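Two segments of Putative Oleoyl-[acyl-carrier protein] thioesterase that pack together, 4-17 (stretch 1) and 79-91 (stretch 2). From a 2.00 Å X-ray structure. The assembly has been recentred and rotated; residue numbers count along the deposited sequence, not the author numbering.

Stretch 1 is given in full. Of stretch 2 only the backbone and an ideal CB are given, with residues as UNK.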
# COMPACT_ATOMS: atom_id res chain seq x y z
N THR B 4 20.18 -26.21 17.25
CA THR B 4 19.29 -25.13 16.72
C THR B 4 18.46 -25.65 15.53
O THR B 4 18.99 -26.33 14.64
CB THR B 4 20.10 -23.84 16.37
OG1 THR B 4 19.24 -22.83 15.83
CG2 THR B 4 21.21 -24.14 15.38
N LEU B 5 17.17 -25.29 15.51
CA LEU B 5 16.21 -25.71 14.46
C LEU B 5 16.48 -24.97 13.13
O LEU B 5 16.20 -23.77 13.02
CB LEU B 5 14.76 -25.50 14.93
CG LEU B 5 13.57 -25.98 14.09
CD1 LEU B 5 13.58 -27.49 13.91
CD2 LEU B 5 12.27 -25.55 14.73
N GLY B 6 17.04 -25.70 12.16
CA GLY B 6 17.35 -25.18 10.82
C GLY B 6 18.68 -24.45 10.64
O GLY B 6 18.75 -23.52 9.84
N ALA B 7 19.72 -24.90 11.36
CA ALA B 7 21.09 -24.32 11.28
C ALA B 7 21.71 -24.44 9.88
O ALA B 7 22.34 -23.49 9.40
CB ALA B 7 22.03 -24.98 12.30
N ASN B 8 21.52 -25.61 9.26
CA ASN B 8 22.01 -25.90 7.89
C ASN B 8 21.16 -25.32 6.74
O ASN B 8 21.59 -25.41 5.59
CB ASN B 8 22.18 -27.43 7.70
CG ASN B 8 23.16 -28.07 8.71
OD1 ASN B 8 23.73 -27.40 9.58
ND2 ASN B 8 23.34 -29.38 8.59
N ALA B 9 19.98 -24.74 7.04
CA ALA B 9 19.09 -24.14 6.01
C ALA B 9 19.70 -22.87 5.40
O ALA B 9 20.34 -22.09 6.12
CB ALA B 9 17.70 -23.86 6.56
N SER B 10 19.50 -22.70 4.09
CA SER B 10 20.05 -21.56 3.32
C SER B 10 19.45 -20.22 3.76
O SER B 10 18.24 -20.15 4.00
CB SER B 10 19.80 -21.72 1.81
OG SER B 10 20.36 -22.93 1.33
N LEU B 11 20.30 -19.20 3.88
CA LEU B 11 19.93 -17.84 4.27
C LEU B 11 19.97 -16.94 3.03
O LEU B 11 21.04 -16.77 2.44
CB LEU B 11 20.89 -17.31 5.34
CG LEU B 11 20.65 -15.92 5.97
CD1 LEU B 11 19.32 -15.85 6.69
CD2 LEU B 11 21.77 -15.61 6.95
N TYR B 12 18.80 -16.43 2.62
CA TYR B 12 18.64 -15.52 1.48
C TYR B 12 18.32 -14.14 2.04
O TYR B 12 17.38 -14.04 2.86
CB TYR B 12 17.53 -15.98 0.53
CG TYR B 12 17.31 -15.05 -0.66
CD1 TYR B 12 18.12 -15.15 -1.81
CD2 TYR B 12 16.32 -14.03 -0.62
CE1 TYR B 12 17.94 -14.26 -2.93
CE2 TYR B 12 16.14 -13.13 -1.72
CZ TYR B 12 16.95 -13.26 -2.87
OH TYR B 12 16.78 -12.40 -3.94
N SER B 13 19.04 -13.10 1.58
CA SER B 13 18.80 -11.71 2.02
C SER B 13 18.79 -10.69 0.87
O SER B 13 19.36 -10.93 -0.19
CB SER B 13 19.80 -11.25 3.09
OG SER B 13 21.11 -11.09 2.60
N GLU B 14 18.11 -9.57 1.13
CA GLU B 14 18.01 -8.43 0.20
C GLU B 14 17.78 -7.13 0.97
O GLU B 14 17.25 -7.17 2.10
CB GLU B 14 16.89 -8.64 -0.83
CG GLU B 14 15.43 -8.57 -0.29
CD GLU B 14 14.41 -8.87 -1.36
OE1 GLU B 14 14.49 -9.96 -1.93
OE2 GLU B 14 13.50 -8.05 -1.59
N GLN B 15 18.13 -6.01 0.34
CA GLN B 15 17.94 -4.68 0.91
C GLN B 15 16.62 -4.09 0.39
O GLN B 15 16.18 -4.41 -0.73
CB GLN B 15 19.11 -3.75 0.58
CG GLN B 15 20.44 -4.21 1.22
CD GLN B 15 21.63 -3.32 0.89
OE1 GLN B 15 21.49 -2.13 0.56
NE2 GLN B 15 22.83 -3.89 0.99
N HIS B 16 15.97 -3.29 1.23
CA HIS B 16 14.71 -2.62 0.89
C HIS B 16 14.67 -1.23 1.51
O HIS B 16 14.85 -1.08 2.72
CB HIS B 16 13.48 -3.42 1.36
CG HIS B 16 12.17 -2.76 1.02
ND1 HIS B 16 11.57 -2.90 -0.21
CD2 HIS B 16 11.39 -1.92 1.73
CE1 HIS B 16 10.47 -2.18 -0.24
NE2 HIS B 16 10.33 -1.58 0.92
N ARG B 17 14.34 -0.25 0.66
CA ARG B 17 14.21 1.14 1.03
C ARG B 17 12.74 1.29 1.43
O ARG B 17 11.84 1.10 0.59
CB ARG B 17 14.63 2.05 -0.13
CG ARG B 17 14.41 3.53 0.04
CD ARG B 17 12.99 4.00 -0.29
NE ARG B 17 12.95 5.43 -0.13
CZ ARG B 17 13.24 6.33 -1.06
NH1 ARG B 17 13.59 6.02 -2.33
NH2 ARG B 17 13.15 7.60 -0.71
N UNK B 79 12.43 6.04 4.70
CA UNK B 79 13.74 6.20 4.02
C UNK B 79 14.91 5.38 4.59
O UNK B 79 16.06 5.57 4.15
CB UNK B 79 14.14 7.68 4.06
N UNK B 80 14.62 4.42 5.48
CA UNK B 80 15.63 3.55 6.07
C UNK B 80 15.82 2.40 5.08
O UNK B 80 14.83 1.90 4.50
CB UNK B 80 15.22 3.05 7.46
N UNK B 81 17.07 1.99 4.87
CA UNK B 81 17.41 0.88 3.99
C UNK B 81 17.57 -0.28 4.96
O UNK B 81 18.54 -0.31 5.73
CB UNK B 81 18.66 1.13 3.15
N UNK B 82 16.58 -1.19 4.97
CA UNK B 82 16.58 -2.39 5.83
C UNK B 82 16.99 -3.62 5.03
O UNK B 82 16.77 -3.67 3.82
CB UNK B 82 15.20 -2.61 6.46
N UNK B 83 17.57 -4.60 5.73
CA UNK B 83 18.01 -5.88 5.18
C UNK B 83 16.98 -6.92 5.66
O UNK B 83 16.76 -7.03 6.88
CB UNK B 83 19.43 -6.23 5.62
N UNK B 84 16.34 -7.62 4.71
CA UNK B 84 15.34 -8.67 5.01
C UNK B 84 16.01 -10.02 4.71
O UNK B 84 16.22 -10.35 3.54
CB UNK B 84 14.06 -8.49 4.19
N UNK B 85 16.38 -10.75 5.77
CA UNK B 85 16.99 -12.09 5.69
C UNK B 85 15.86 -13.10 5.90
O UNK B 85 14.99 -12.86 6.74
CB UNK B 85 18.10 -12.27 6.72
N UNK B 86 15.88 -14.20 5.14
CA UNK B 86 14.86 -15.27 5.21
C UNK B 86 15.49 -16.69 5.13
O UNK B 86 16.55 -16.85 4.53
CB UNK B 86 13.85 -15.09 4.08
N UNK B 87 14.82 -17.67 5.75
CA UNK B 87 15.27 -19.07 5.79
C UNK B 87 14.12 -20.06 5.96
O UNK B 87 13.31 -19.90 6.88
CB UNK B 87 16.27 -19.26 6.93
N UNK B 88 14.06 -21.08 5.09
CA UNK B 88 13.08 -22.18 5.14
C UNK B 88 13.85 -23.13 6.05
O UNK B 88 14.56 -24.01 5.58
CB UNK B 88 12.70 -22.77 3.78
N UNK B 89 13.72 -22.88 7.35
CA UNK B 89 14.45 -23.59 8.42
C UNK B 89 14.22 -25.10 8.52
O UNK B 89 15.20 -25.87 8.55
CB UNK B 89 14.07 -22.97 9.77
N UNK B 90 12.95 -25.49 8.58
CA UNK B 90 12.57 -26.91 8.70
C UNK B 90 11.13 -27.23 8.29
O UNK B 90 10.36 -26.32 7.95
CB UNK B 90 12.78 -27.36 10.15
N UNK B 91 10.80 -28.53 8.29
CA UNK B 91 9.45 -29.02 7.96
C UNK B 91 9.19 -30.46 8.45
O UNK B 91 10.14 -31.21 8.68
CB UNK B 91 9.24 -28.96 6.45

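Residues 12-17 pair antiparallel with 81-86, and the loop before 12 packs against 87-90, so the choice of side chain rests on what each CB meets. Position 79 has positive phi (68°), which favours glycine and is tolerated by asparagine or aspartate. Its ideal CB lies 4.9 Å from R17 NH2, a nearby positive charge that suits an acid. It is D79, whose OD1 takes a hydrogen bond from R17 NH2 at 3.2 Å, part of a salt bridge. Position 80 points away and is little constrained by stretch 1; it is E80.

From 81 to 86 the side chains alternate between the sheet face of S13, Q15 and R17 and that of Y12, E14 and H16. Position 81 pairs with R17 on the first face, where beta-branched or longer side chains would fit; V81 brings CG1 to 3.7 Å from Q15 OE1. At 82 the backbone exchanges two hydrogen bonds with H16, N to H16 O (2.8 Å) and O to H16 N (2.7 Å). The ideal CB, on the face of H16 and 4.1 Å from H16 O, leaves room for a compact apolar group; V82 CG2 is 4.2 Å from H16 CB. Position 83 lies across from Q15, and its ideal CB is 4.9 Å from Q15 CG, so threonine, valine or a longer polar residue is plausible. T83 OG1 lies 4.0 Å from Q15 CG, a contact without a hydrogen bond.

Position 84 bonds to E14 through N to E14 O (2.8 Å) and O to E14 N (3.2 Å). An apolar chain long enough to reach H16 on the same face would suit: I84 CD1 lies 3.4 Å from H16 CB. At 85 the ideal CB is already 3.8 Å from L11 CD1 and 4.1 Å from S13 CB, favouring a small residue; A85 packs its methyl on L11. Position 86 bonds to Y12 through both N and O, and an aliphatic side chain could lie beside the tyrosine. V86 sets CG1 3.9 Å from Y12 CB, at the ring edge.

Position 87 looks sideways along the carbonyls of L5, G6, A7, A9 and S10, inviting a long, positively charged chain. R87 CG lies 3.4 Å from A9 CB, and its guanidinium has G6 O over one face. At 88 stretch 1 sets no limit on the CB, so glycine or many others would do; G88 N reaches S10 O through a water. Position 89 lies 4.1 Å from G6, CA to CA, so something small is expected: S89, whose OG accepts a weak bond from R87 NE. At 90 the ideal CB is already 3.9 Å from L5 CD1, so a small apolar residue suits; A90 makes that contact. Position 91 points away, not constrained by stretch 1, and is Y91.

Stretch 2 79-91: DEVVTIAVRGSAY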
# COMPACT_ATOMS: atom_id res chain seq x y z
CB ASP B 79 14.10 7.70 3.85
CG ASP B 79 13.02 8.49 3.13
OD1 ASP B 79 12.22 7.89 2.39
OD2 ASP B 79 12.94 9.72 3.31
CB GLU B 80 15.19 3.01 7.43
CG GLU B 80 16.29 2.28 8.18
CD GLU B 80 15.85 1.65 9.49
OE1 GLU B 80 14.69 1.80 9.91
OE2 GLU B 80 16.70 0.96 10.08
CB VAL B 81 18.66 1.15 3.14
CG1 VAL B 81 19.01 -0.06 2.28
CG2 VAL B 81 18.43 2.36 2.24
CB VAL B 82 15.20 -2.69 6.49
CG1 VAL B 82 14.82 -1.55 7.44
CG2 VAL B 82 14.07 -2.99 5.45
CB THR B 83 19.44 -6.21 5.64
OG1 THR B 83 20.33 -5.21 5.12
CG2 THR B 83 19.90 -7.57 5.15
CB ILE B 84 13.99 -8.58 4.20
CG1 ILE B 84 13.33 -7.19 4.29
CG2 ILE B 84 13.00 -9.67 4.69
CD1 ILE B 84 13.92 -6.15 3.39
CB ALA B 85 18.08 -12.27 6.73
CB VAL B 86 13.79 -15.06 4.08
CG1 VAL B 86 14.39 -15.23 2.68
CG2 VAL B 86 12.60 -15.99 4.28
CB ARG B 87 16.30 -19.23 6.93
CG ARG B 87 16.91 -20.64 7.11
CD ARG B 87 18.10 -20.64 8.08
NE ARG B 87 17.74 -20.38 9.48
CZ ARG B 87 18.59 -20.25 10.52
NH1 ARG B 87 19.92 -20.32 10.37
NH2 ARG B 87 18.09 -20.01 11.74
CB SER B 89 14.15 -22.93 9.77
OG SER B 89 14.54 -21.58 9.71
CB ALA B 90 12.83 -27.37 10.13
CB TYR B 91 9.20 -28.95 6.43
CG TYR B 91 9.95 -30.00 5.61
CD1 TYR B 91 11.35 -29.89 5.39
CD2 TYR B 91 9.27 -31.11 5.04
CE1 TYR B 91 12.06 -30.88 4.62
CE2 TYR B 91 9.97 -32.10 4.27
CZ TYR B 91 11.36 -31.97 4.06
OH TYR B 91 12.03 -32.91 3.32
O HOH W 1 16.17 -21.64 3.28
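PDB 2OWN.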